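PDB 5Z06: BDI_3064 protein from Parabacteroides distasonis ATCC 8503, which hydrolyses linear beta-1,2-glucan and beta-1,2-glucooligosaccharides as an exo-type glycoside hydrolase, releasing sophorose from the non-reducing end. Local coordinates for residues 5-10 against 262-267; 46-51 against 130-135; 176-181 against 236-241. All coordinates share one frame; numbering follows the deposited sequence.

Interaction 1 of 3, residues 5-10 against 262-267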
loop_
_atom_site.group_PDB
_atom_site.type_symbol
_atom_site.label_atom_id
_atom_site.label_comp_id
_atom_site.label_asym_id
_atom_site.label_seq_id
_atom_site.Cartn_x
_atom_site.Cartn_y
_atom_site.Cartn_z
ATOM N N PRO A 5 -10.139 7.623 -14.497
ATOM C CA PRO A 5 -11.204 6.997 -13.734
ATOM C C PRO A 5 -10.993 5.479 -13.592
ATOM O O PRO A 5 -10.590 4.781 -14.534
ATOM C CB PRO A 5 -12.457 7.342 -14.546
ATOM C CG PRO A 5 -11.967 7.491 -15.955
ATOM C CD PRO A 5 -10.520 7.868 -15.904
ATOM N N TYR A 6 -11.256 4.987 -12.398
ATOM C CA TYR A 6 -11.388 3.548 -12.191
ATOM C C TYR A 6 -12.760 3.042 -12.657
ATOM O O TYR A 6 -13.728 3.803 -12.794
ATOM C CB TYR A 6 -11.207 3.213 -10.720
ATOM C CG TYR A 6 -9.779 3.350 -10.264
ATOM C CD1 TYR A 6 -8.851 2.360 -10.547
ATOM C CD2 TYR A 6 -9.359 4.466 -9.542
ATOM C CE1 TYR A 6 -7.544 2.467 -10.122
ATOM C CE2 TYR A 6 -8.054 4.578 -9.099
ATOM C CZ TYR A 6 -7.148 3.577 -9.401
ATOM O OH TYR A 6 -5.848 3.683 -8.994
ATOM N N ASP A 7 -12.832 1.753 -12.913
ATOM C CA ASP A 7 -14.115 1.090 -12.890
ATOM C C ASP A 7 -14.408 0.755 -11.435
ATOM O O ASP A 7 -13.505 0.353 -10.690
ATOM C CB ASP A 7 -14.071 -0.147 -13.749
ATOM C CG ASP A 7 -13.713 0.164 -15.165
ATOM O OD1 ASP A 7 -14.253 1.155 -15.712
ATOM O OD2 ASP A 7 -12.895 -0.587 -15.720
ATOM N N TYR A 8 -15.657 0.956 -11.033
ATOM C CA TYR A 8 -16.118 0.571 -9.705
ATOM C C TYR A 8 -16.453 -0.923 -9.723
ATOM O O TYR A 8 -17.541 -1.358 -10.158
ATOM C CB TYR A 8 -17.306 1.407 -9.345
ATOM C CG TYR A 8 -17.732 1.312 -7.922
ATOM C CD1 TYR A 8 -17.241 2.200 -6.976
ATOM C CD2 TYR A 8 -18.675 0.377 -7.518
ATOM C CE1 TYR A 8 -17.672 2.147 -5.671
ATOM C CE2 TYR A 8 -19.098 0.316 -6.204
ATOM C CZ TYR A 8 -18.592 1.199 -5.290
ATOM O OH TYR A 8 -19.015 1.150 -3.991
ATOM N N VAL A 9 -15.476 -1.702 -9.268
ATOM C CA VAL A 9 -15.482 -3.155 -9.380
ATOM C C VAL A 9 -15.876 -3.762 -8.045
ATOM O O VAL A 9 -15.320 -3.402 -7.029
ATOM C CB VAL A 9 -14.082 -3.651 -9.796
ATOM C CG1 VAL A 9 -13.983 -5.172 -9.801
ATOM C CG2 VAL A 9 -13.729 -3.104 -11.168
ATOM N N PHE A 10 -16.824 -4.692 -8.057
ATOM C CA PHE A 10 -17.162 -5.475 -6.877
ATOM C C PHE A 10 -16.304 -6.727 -6.777
ATOM O O PHE A 10 -15.980 -7.175 -5.689
ATOM C CB PHE A 10 -18.627 -5.871 -6.908
ATOM C CG PHE A 10 -19.545 -4.712 -6.818
ATOM C CD1 PHE A 10 -19.854 -4.165 -5.588
ATOM C CD2 PHE A 10 -20.087 -4.143 -7.968
ATOM C CE1 PHE A 10 -20.700 -3.074 -5.491
ATOM C CE2 PHE A 10 -20.947 -3.054 -7.876
ATOM C CZ PHE A 10 -21.257 -2.522 -6.640
ATOM N N VAL A 262 -6.670 -6.097 -23.858
ATOM C CA VAL A 262 -8.088 -6.384 -23.996
ATOM C C VAL A 262 -8.825 -5.066 -23.814
ATOM O O VAL A 262 -8.571 -4.355 -22.849
ATOM C CB VAL A 262 -8.545 -7.401 -22.943
ATOM C CG1 VAL A 262 -10.033 -7.712 -23.055
ATOM C CG2 VAL A 262 -7.728 -8.678 -23.071
ATOM N N ASP A 263 -9.717 -4.733 -24.751
ATOM C CA ASP A 263 -10.525 -3.514 -24.647
ATOM C C ASP A 263 -11.800 -3.815 -23.885
ATOM O O ASP A 263 -12.064 -4.973 -23.541
ATOM C CB ASP A 263 -10.791 -2.884 -26.035
ATOM C CG ASP A 263 -11.732 -3.710 -26.930
ATOM O OD1 ASP A 263 -12.574 -4.482 -26.438
ATOM O OD2 ASP A 263 -11.615 -3.556 -28.162
ATOM N N TYR A 264 -12.599 -2.789 -23.624
ATOM C CA TYR A 264 -13.838 -2.971 -22.868
ATOM C C TYR A 264 -14.905 -3.816 -23.571
ATOM O O TYR A 264 -15.778 -4.386 -22.909
ATOM C CB TYR A 264 -14.410 -1.625 -22.420
ATOM C CG TYR A 264 -13.730 -1.116 -21.178
ATOM C CD1 TYR A 264 -12.442 -0.593 -21.228
ATOM C CD2 TYR A 264 -14.362 -1.193 -19.941
ATOM C CE1 TYR A 264 -11.820 -0.132 -20.081
ATOM C CE2 TYR A 264 -13.752 -0.741 -18.793
ATOM C CZ TYR A 264 -12.473 -0.223 -18.862
ATOM O OH TYR A 264 -11.867 0.238 -17.718
ATOM N N ALA A 265 -14.820 -3.922 -24.897
ATOM C CA ALA A 265 -15.653 -4.857 -25.658
ATOM C C ALA A 265 -15.142 -6.298 -25.553
ATOM O O ALA A 265 -15.771 -7.210 -26.099
ATOM C CB ALA A 265 -15.738 -4.435 -27.116
ATOM N N LEU A 266 -14.012 -6.486 -24.856
ATOM C CA LEU A 266 -13.341 -7.766 -24.681
ATOM C C LEU A 266 -12.764 -8.300 -25.991
ATOM O O LEU A 266 -12.595 -9.493 -26.161
ATOM C CB LEU A 266 -14.225 -8.794 -23.953
ATOM C CG LEU A 266 -14.895 -8.278 -22.675
ATOM C CD1 LEU A 266 -15.693 -9.373 -21.998
ATOM C CD2 LEU A 266 -13.884 -7.704 -21.690
ATOM N N ASN A 267 -12.419 -7.400 -26.902
ATOM C CA ASN A 267 -11.583 -7.779 -28.037
ATOM C C ASN A 267 -10.172 -7.871 -27.511
ATOM O O ASN A 267 -9.815 -7.180 -26.564
ATOM C CB ASN A 267 -11.618 -6.746 -29.160
ATOM C CG ASN A 267 -13.025 -6.454 -29.633
ATOM O OD1 ASN A 267 -13.782 -7.367 -29.980
ATOM N ND2 ASN A 267 -13.390 -5.182 -29.621
#

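Interaction 2 of 3, residues 46-51 against 130-135. With CA (calcium ion), chain C.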
loop_
_atom_site.group_PDB
_atom_site.type_symbol
_atom_site.label_atom_id
_atom_site.label_comp_id
_atom_site.label_asym_id
_atom_site.label_seq_id
_atom_site.Cartn_x
_atom_site.Cartn_y
_atom_site.Cartn_z
ATOM N N VAL A 46 -12.122 -22.116 -12.310
ATOM C CA VAL A 46 -12.897 -21.470 -13.351
ATOM C C VAL A 46 -12.898 -19.989 -13.116
ATOM O O VAL A 46 -13.070 -19.506 -11.993
ATOM C CB VAL A 46 -14.356 -21.969 -13.451
ATOM C CG1 VAL A 46 -14.396 -23.400 -14.005
ATOM C CG2 VAL A 46 -15.087 -21.868 -12.118
ATOM N N ALA A 47 -12.706 -19.273 -14.206
ATOM C CA ALA A 47 -12.650 -17.840 -14.161
ATOM C C ALA A 47 -12.817 -17.315 -15.564
ATOM O O ALA A 47 -12.299 -17.915 -16.534
ATOM C CB ALA A 47 -11.306 -17.376 -13.606
ATOM N N PHE A 48 -13.509 -16.181 -15.666
ATOM C CA PHE A 48 -13.421 -15.385 -16.869
ATOM C C PHE A 48 -12.107 -14.593 -16.891
ATOM O O PHE A 48 -11.272 -14.838 -17.747
ATOM C CB PHE A 48 -14.611 -14.451 -17.050
ATOM C CG PHE A 48 -14.573 -13.775 -18.364
ATOM C CD1 PHE A 48 -14.952 -14.484 -19.502
ATOM C CD2 PHE A 48 -14.026 -12.501 -18.502
ATOM C CE1 PHE A 48 -14.850 -13.915 -20.750
ATOM C CE2 PHE A 48 -13.929 -11.926 -19.749
ATOM C CZ PHE A 48 -14.344 -12.632 -20.872
ATOM N N THR A 49 -11.930 -13.626 -15.985
ATOM C CA THR A 49 -10.587 -13.057 -15.772
ATOM C C THR A 49 -9.829 -14.048 -14.916
ATOM O O THR A 49 -10.214 -14.281 -13.770
ATOM C CB THR A 49 -10.545 -11.714 -15.069
ATOM O OG1 THR A 49 -11.380 -11.755 -13.920
ATOM C CG2 THR A 49 -10.958 -10.626 -16.007
ATOM N N PRO A 50 -8.770 -14.644 -15.481
ATOM C CA PRO A 50 -8.045 -15.641 -14.770
ATOM C C PRO A 50 -7.477 -15.167 -13.459
ATOM O O PRO A 50 -7.291 -13.953 -13.188
ATOM C CB PRO A 50 -6.901 -15.994 -15.713
ATOM C CG PRO A 50 -6.748 -14.799 -16.558
ATOM C CD PRO A 50 -8.157 -14.399 -16.797
ATOM N N GLY A 51 -7.104 -16.211 -12.737
ATOM C CA GLY A 51 -7.041 -16.239 -11.342
ATOM C C GLY A 51 -8.288 -17.053 -11.039
ATOM O O GLY A 51 -8.304 -18.274 -11.130
ATOM N N GLY A 130 -21.302 -24.416 -18.279
ATOM C CA GLY A 130 -19.901 -24.582 -18.659
ATOM C C GLY A 130 -19.330 -23.528 -19.594
ATOM O O GLY A 130 -18.325 -23.771 -20.285
ATOM N N VAL A 131 -19.970 -22.361 -19.637
ATOM C CA VAL A 131 -19.474 -21.227 -20.427
ATOM C C VAL A 131 -19.783 -19.939 -19.677
ATOM O O VAL A 131 -20.752 -19.864 -18.934
ATOM C CB VAL A 131 -20.087 -21.174 -21.854
ATOM C CG1 VAL A 131 -19.597 -22.336 -22.718
ATOM C CG2 VAL A 131 -21.604 -21.155 -21.795
ATOM N N TRP A 132 -18.940 -18.943 -19.876
ATOM C CA TRP A 132 -19.117 -17.642 -19.253
ATOM C C TRP A 132 -20.092 -16.843 -20.070
ATOM O O TRP A 132 -19.915 -16.707 -21.261
ATOM C CB TRP A 132 -17.774 -16.909 -19.134
ATOM C CG TRP A 132 -16.937 -17.548 -18.089
ATOM C CD1 TRP A 132 -15.910 -18.423 -18.276
ATOM C CD2 TRP A 132 -17.103 -17.418 -16.682
ATOM N NE1 TRP A 132 -15.406 -18.821 -17.064
ATOM C CE2 TRP A 132 -16.123 -18.217 -16.068
ATOM C CE3 TRP A 132 -17.977 -16.686 -15.875
ATOM C CZ2 TRP A 132 -15.993 -18.305 -14.688
ATOM C CZ3 TRP A 132 -17.843 -16.776 -14.494
ATOM C CH2 TRP A 132 -16.853 -17.575 -13.921
ATOM N N HIS A 133 -21.128 -16.343 -19.405
ATOM C CA HIS A 133 -22.158 -15.512 -20.011
ATOM C C HIS A 133 -22.016 -14.083 -19.547
ATOM O O HIS A 133 -22.140 -13.813 -18.349
ATOM C CB HIS A 133 -23.538 -16.014 -19.609
ATOM C CG HIS A 133 -23.818 -17.389 -20.102
ATOM N ND1 HIS A 133 -23.707 -17.724 -21.432
ATOM C CD2 HIS A 133 -24.154 -18.523 -19.447
ATOM C CE1 HIS A 133 -23.992 -19.004 -21.580
ATOM N NE2 HIS A 133 -24.259 -19.514 -20.390
ATOM N N PRO A 134 -21.732 -13.158 -20.482
ATOM C CA PRO A 134 -21.793 -11.766 -20.042
ATOM C C PRO A 134 -23.213 -11.402 -19.645
ATOM O O PRO A 134 -24.154 -11.788 -20.316
ATOM C CB PRO A 134 -21.301 -10.962 -21.266
ATOM C CG PRO A 134 -21.140 -11.934 -22.366
ATOM C CD PRO A 134 -21.027 -13.302 -21.763
ATOM N N VAL A 135 -23.348 -10.724 -18.519
ATOM C CA VAL A 135 -24.609 -10.194 -18.064
ATOM C C VAL A 135 -24.419 -8.697 -17.877
ATOM O O VAL A 135 -23.406 -8.277 -17.330
ATOM C CB VAL A 135 -25.009 -10.838 -16.734
ATOM C CG1 VAL A 135 -26.217 -10.154 -16.113
ATOM C CG2 VAL A 135 -25.297 -12.309 -16.952
HETATM CA CA CA C . -11.559 -13.286 -12.156
#

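Interaction 3 of 3, residues 176-181 against 236-241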
loop_
_atom_site.group_PDB
_atom_site.type_symbol
_atom_site.label_atom_id
_atom_site.label_comp_id
_atom_site.label_asym_id
_atom_site.label_seq_id
_atom_site.Cartn_x
_atom_site.Cartn_y
_atom_site.Cartn_z
ATOM N N ASP A 176 -15.958 -10.893 -12.494
ATOM C CA ASP A 176 -15.953 -9.581 -13.127
ATOM C C ASP A 176 -17.219 -8.782 -12.892
ATOM O O ASP A 176 -17.835 -8.255 -13.821
ATOM C CB ASP A 176 -15.620 -9.756 -14.578
ATOM C CG ASP A 176 -14.363 -10.536 -14.744
ATOM O OD1 ASP A 176 -13.370 -10.173 -14.080
ATOM O OD2 ASP A 176 -14.375 -11.534 -15.473
ATOM N N ILE A 177 -17.569 -8.713 -11.614
ATOM C CA ILE A 177 -18.731 -8.008 -11.136
ATOM C C ILE A 177 -18.277 -6.578 -10.985
ATOM O O ILE A 177 -17.398 -6.259 -10.168
ATOM C CB ILE A 177 -19.213 -8.536 -9.793
ATOM C CG1 ILE A 177 -19.374 -10.059 -9.852
ATOM C CG2 ILE A 177 -20.519 -7.860 -9.425
ATOM C CD1 ILE A 177 -19.664 -10.708 -8.537
ATOM N N GLU A 178 -18.858 -5.718 -11.803
ATOM C CA GLU A 178 -18.408 -4.348 -11.901
ATOM C C GLU A 178 -19.469 -3.448 -12.511
ATOM O O GLU A 178 -20.361 -3.909 -13.256
ATOM C CB GLU A 178 -17.134 -4.274 -12.751
ATOM C CG GLU A 178 -17.292 -4.792 -14.165
ATOM C CD GLU A 178 -15.980 -4.880 -14.914
ATOM O OE1 GLU A 178 -14.958 -4.302 -14.468
ATOM O OE2 GLU A 178 -15.976 -5.531 -15.969
ATOM N N LEU A 179 -19.344 -2.165 -12.191
ATOM C CA LEU A 179 -20.126 -1.136 -12.824
ATOM C C LEU A 179 -19.349 -0.638 -14.025
ATOM O O LEU A 179 -18.146 -0.391 -13.920
ATOM C CB LEU A 179 -20.412 -0.008 -11.851
ATOM C CG LEU A 179 -21.126 -0.382 -10.565
ATOM C CD1 LEU A 179 -21.493 0.869 -9.802
ATOM C CD2 LEU A 179 -22.356 -1.224 -10.837
ATOM N N LEU A 180 -20.034 -0.522 -15.159
ATOM C CA LEU A 180 -19.446 -0.068 -16.417
ATOM C C LEU A 180 -20.310 1.037 -16.997
ATOM O O LEU A 180 -21.496 1.119 -16.680
ATOM C CB LEU A 180 -19.376 -1.198 -17.431
ATOM C CG LEU A 180 -18.390 -2.325 -17.155
ATOM C CD1 LEU A 180 -18.559 -3.452 -18.165
ATOM C CD2 LEU A 180 -16.957 -1.820 -17.203
ATOM N N PRO A 181 -19.719 1.890 -17.851
ATOM C CA PRO A 181 -20.522 2.939 -18.451
ATOM C C PRO A 181 -21.390 2.365 -19.570
ATOM O O PRO A 181 -21.090 1.296 -20.087
ATOM C CB PRO A 181 -19.476 3.925 -18.977
ATOM C CG PRO A 181 -18.271 3.103 -19.211
ATOM C CD PRO A 181 -18.299 1.990 -18.224
ATOM N N VAL A 236 -4.797 -11.160 -15.252
ATOM C CA VAL A 236 -5.072 -9.908 -15.921
ATOM C C VAL A 236 -4.438 -8.811 -15.104
ATOM O O VAL A 236 -4.343 -8.900 -13.876
ATOM C CB VAL A 236 -6.567 -9.580 -16.115
ATOM C CG1 VAL A 236 -7.199 -10.553 -17.086
ATOM C CG2 VAL A 236 -7.344 -9.541 -14.797
ATOM N N ARG A 237 -3.991 -7.783 -15.802
ATOM C CA ARG A 237 -3.478 -6.629 -15.143
ATOM C C ARG A 237 -4.128 -5.413 -15.746
ATOM O O ARG A 237 -4.114 -5.207 -16.956
ATOM C CB ARG A 237 -1.948 -6.598 -15.237
ATOM C CG ARG A 237 -1.270 -7.565 -14.281
ATOM C CD ARG A 237 -1.445 -7.114 -12.839
ATOM N NE ARG A 237 -0.824 -8.004 -11.863
ATOM C CZ ARG A 237 -1.398 -9.072 -11.300
ATOM N NH1 ARG A 237 -2.630 -9.470 -11.627
ATOM N NH2 ARG A 237 -0.712 -9.781 -10.420
ATOM N N ARG A 238 -4.689 -4.606 -14.871
ATOM C CA ARG A 238 -5.260 -3.347 -15.240
ATOM C C ARG A 238 -4.157 -2.430 -15.787
ATOM O O ARG A 238 -2.987 -2.608 -15.433
ATOM C CB ARG A 238 -5.904 -2.722 -14.013
ATOM C CG ARG A 238 -7.114 -3.461 -13.489
ATOM C CD ARG A 238 -8.298 -3.180 -14.375
ATOM N NE ARG A 238 -9.440 -4.027 -14.072
ATOM C CZ ARG A 238 -10.627 -3.943 -14.680
ATOM N NH1 ARG A 238 -10.847 -3.022 -15.610
ATOM N NH2 ARG A 238 -11.614 -4.786 -14.348
ATOM N N PRO A 239 -4.524 -1.443 -16.636
ATOM C CA PRO A 239 -3.554 -0.556 -17.326
ATOM C C PRO A 239 -2.581 0.251 -16.436
ATOM O O PRO A 239 -1.514 0.615 -16.892
ATOM C CB PRO A 239 -4.455 0.401 -18.134
ATOM C CG PRO A 239 -5.812 -0.211 -18.123
ATOM C CD PRO A 239 -5.911 -0.991 -16.853
ATOM N N TRP A 240 -2.964 0.495 -15.186
ATOM C CA TRP A 240 -2.105 1.116 -14.158
ATOM C C TRP A 240 -0.965 0.220 -13.654
ATOM O O TRP A 240 -0.080 0.684 -12.935
ATOM C CB TRP A 240 -2.943 1.630 -12.957
ATOM C CG TRP A 240 -3.950 0.653 -12.370
ATOM C CD1 TRP A 240 -5.283 0.563 -12.685
ATOM C CD2 TRP A 240 -3.714 -0.338 -11.362
ATOM N NE1 TRP A 240 -5.883 -0.434 -11.940
ATOM C CE2 TRP A 240 -4.941 -1.000 -11.123
ATOM C CE3 TRP A 240 -2.593 -0.728 -10.634
ATOM C CZ2 TRP A 240 -5.067 -2.038 -10.193
ATOM C CZ3 TRP A 240 -2.713 -1.766 -9.713
ATOM C CH2 TRP A 240 -3.942 -2.406 -9.496
ATOM N N MET A 241 -0.968 -1.051 -14.043
ATOM C CA MET A 241 0.137 -1.945 -13.745
ATOM C C MET A 241 0.672 -2.531 -15.063
ATOM O O MET A 241 0.040 -3.403 -15.640
ATOM C CB MET A 241 -0.382 -3.024 -12.780
ATOM C CG MET A 241 0.646 -3.919 -12.122
ATOM S SD MET A 241 1.901 -3.066 -11.168
ATOM C CE MET A 241 0.883 -2.390 -9.868
#

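Interaction 1 of 3, residues 5-10 against 262-267
A type I beta turn running from D263 to L266, just past strand 254-262, carries Y264, whose hydroxyl reaches D7 ahead of strand 9-11. The contact thus bridges the four-stranded sheet that holds 254-262 and the N-terminal sheet that holds 9-11. It is narrow: one carboxylate meets one phenol, and the two segments bury only 83 Å² between them. The backbones stay well apart, with D7 CA 10.8 Å from Y264 CA, so the gap is spanned by two side chains that start toward each other from opposite directions. D7 places CG beside its backbone N and anti to its carbonyl carbon (chi1 -59°), which sends the carboxylate toward the turn. Its CG lies in the plane of the Y264 ring, at the hydroxyl-bearing edge, while the carboxylate itself is turned 79° from that ring plane. Y264 OH donates to D7 OD2 across 2.4 Å, a value so short that the exact length is doubtful. The second oxygen, D7 OD1, stands 3.2 Å from Y264 OH at an unsuitable angle and instead forms a salt bridge with R82. D263, the first residue of the turn, holds it together. L266 N donates to D263 O at 2.8 Å, N267 N reaches D263 OD1 at 3.0 Å, and N267 ND2 meets the syn lone pair of D263 OD2 at 2.8 Å. Both D7 and Y264 are buried, yet their polar ends are satisfied: R238 bridges to D7 OD2, and R82 also bonds Y264 OH. The two arginines, R82 and R238, around one carboxylate probably keep D7 ionised, making this a buried charge cluster that links two sheets.

Interaction 2 of 3, residues 46-51 against 130-135
Aromatic packing between F48 and W132 leads this contact. The F48 ring turns its edge to the indole face, offset from it; the centroids of the F48 ring and the W132 five-membered ring are 5.7 Å apart, and the planes stand at 73°. F48 CB adds a CH-pi contact, standing 4.0 Å from the centroid of that same five-membered ring and only 15° off its normal. The F48 side chain runs anti to its backbone N (chi1 -173°), and this carries CD1 across to W132 CB, 3.7 Å away.

Backbone also lies against the indole. F48 N sits over one face near the rim, 3.3 Å from W132 CE2, and A47 CA comes within 3.4 Å of W132 CZ2, so F48 N lies toward the CE2-CZ2 side, while F48 CB sits over the five-membered ring. V46 meets the ring differently: its carbonyl carbon is at the indole edge, in plane, 3.9 Å from W132 CZ2. Y173 of strand 169-180 touches both V46 and W132.

Metal coordination takes up the next residue of the loop. Calcium is bound 2.3 Å away by T49 O and again by T49 OG1, one residue chelating through backbone and side chain. E12, N13, N52 and D175 also bind the ion, and the carboxylate of D176 is hydrogen-bonded to T49 OG1. D175 also makes a weak hydrogen bond to F48 N, tying the peptide over the indole to a calcium ligand. The arrangement is that of a calcium-binding loop between strands 42-43 and 53-59, packed at the surface against W132 of the 130-135 segment, which runs into strand 132-138.

Interaction 3 of 3, residues 176-181 against 236-241
R238 NH2 is gripped by two carboxylates: E178 OE1 within this contact, and E12, its stronger partner. The bond from R238 NH2 to E178 OE1 is weak, 3.4 Å long with an N-H...O angle of 145°, though it also counts as a salt bridge. E178 OE1 arrives at the edge of the guanidinium, near its plane, yet the carboxylate is rotated 76° against that plane. The geometry therefore gives one single-point link, not the side-by-side pairing in which both oxygens face two nitrogens. E178 points from its strand toward the 236-241 segment and is extended beyond CG. R238 leaves its backbone less directly and bends at chi2 (-76°) before its guanidinium approaches the glutamate. The other oxygen, E178 OE2, forms a salt bridge with K218, the stronger partner of the glutamate, with R238 the weaker. R238 NH1 serves the D7 salt bridge of interaction 1. D176 OD1 is 5.7 Å from R238 NH2, too far for contact but near enough that its charge would probably add to the attraction.

R238 also opens a type I beta turn to M241, closed by M241 N donating to R238 O at 2.9 Å. W240, in that turn, presents a ring face to R238 CB, which lies 3.0 Å above its plane, displaced toward the rim. The preceding R237 turns to its own strand, NH1 donating to V236 O at 2.9 Å, and bridges to E645 through NH2.

E178 lies on strand 169-180, hydrogen-bonded through its backbone to S88 of strand 86-93 and flanked by V9 of strand 9-11. R238 follows strand 232-237, an outermost strand of the four-stranded sheet, and packs on Y219 of its neighbour 219-225.

In the fold
All three interactions lie on the same side of the chain's centre and reach the seven-stranded sheet, but burial and chemistry differ. Interaction 1 is buried, interaction 3 partly so; their centres are about 4 Å apart, and both join that sheet to the four-stranded one or its loops, interaction 1 by a carboxylate-phenol bond, interaction 3 by a weak salt bridge. Their strands 9-11 and 169-180 pair directly, with F10 N 2.7 Å from I177 O, a probable hydrogen bond. Interaction 2, at the surface, instead packs an aromatic pair beside calcium, between a loop and a strand of the seven-stranded sheet. It still meets the others: T49 CB packs on V236 CG2, and L266 CD1 on F48 CZ.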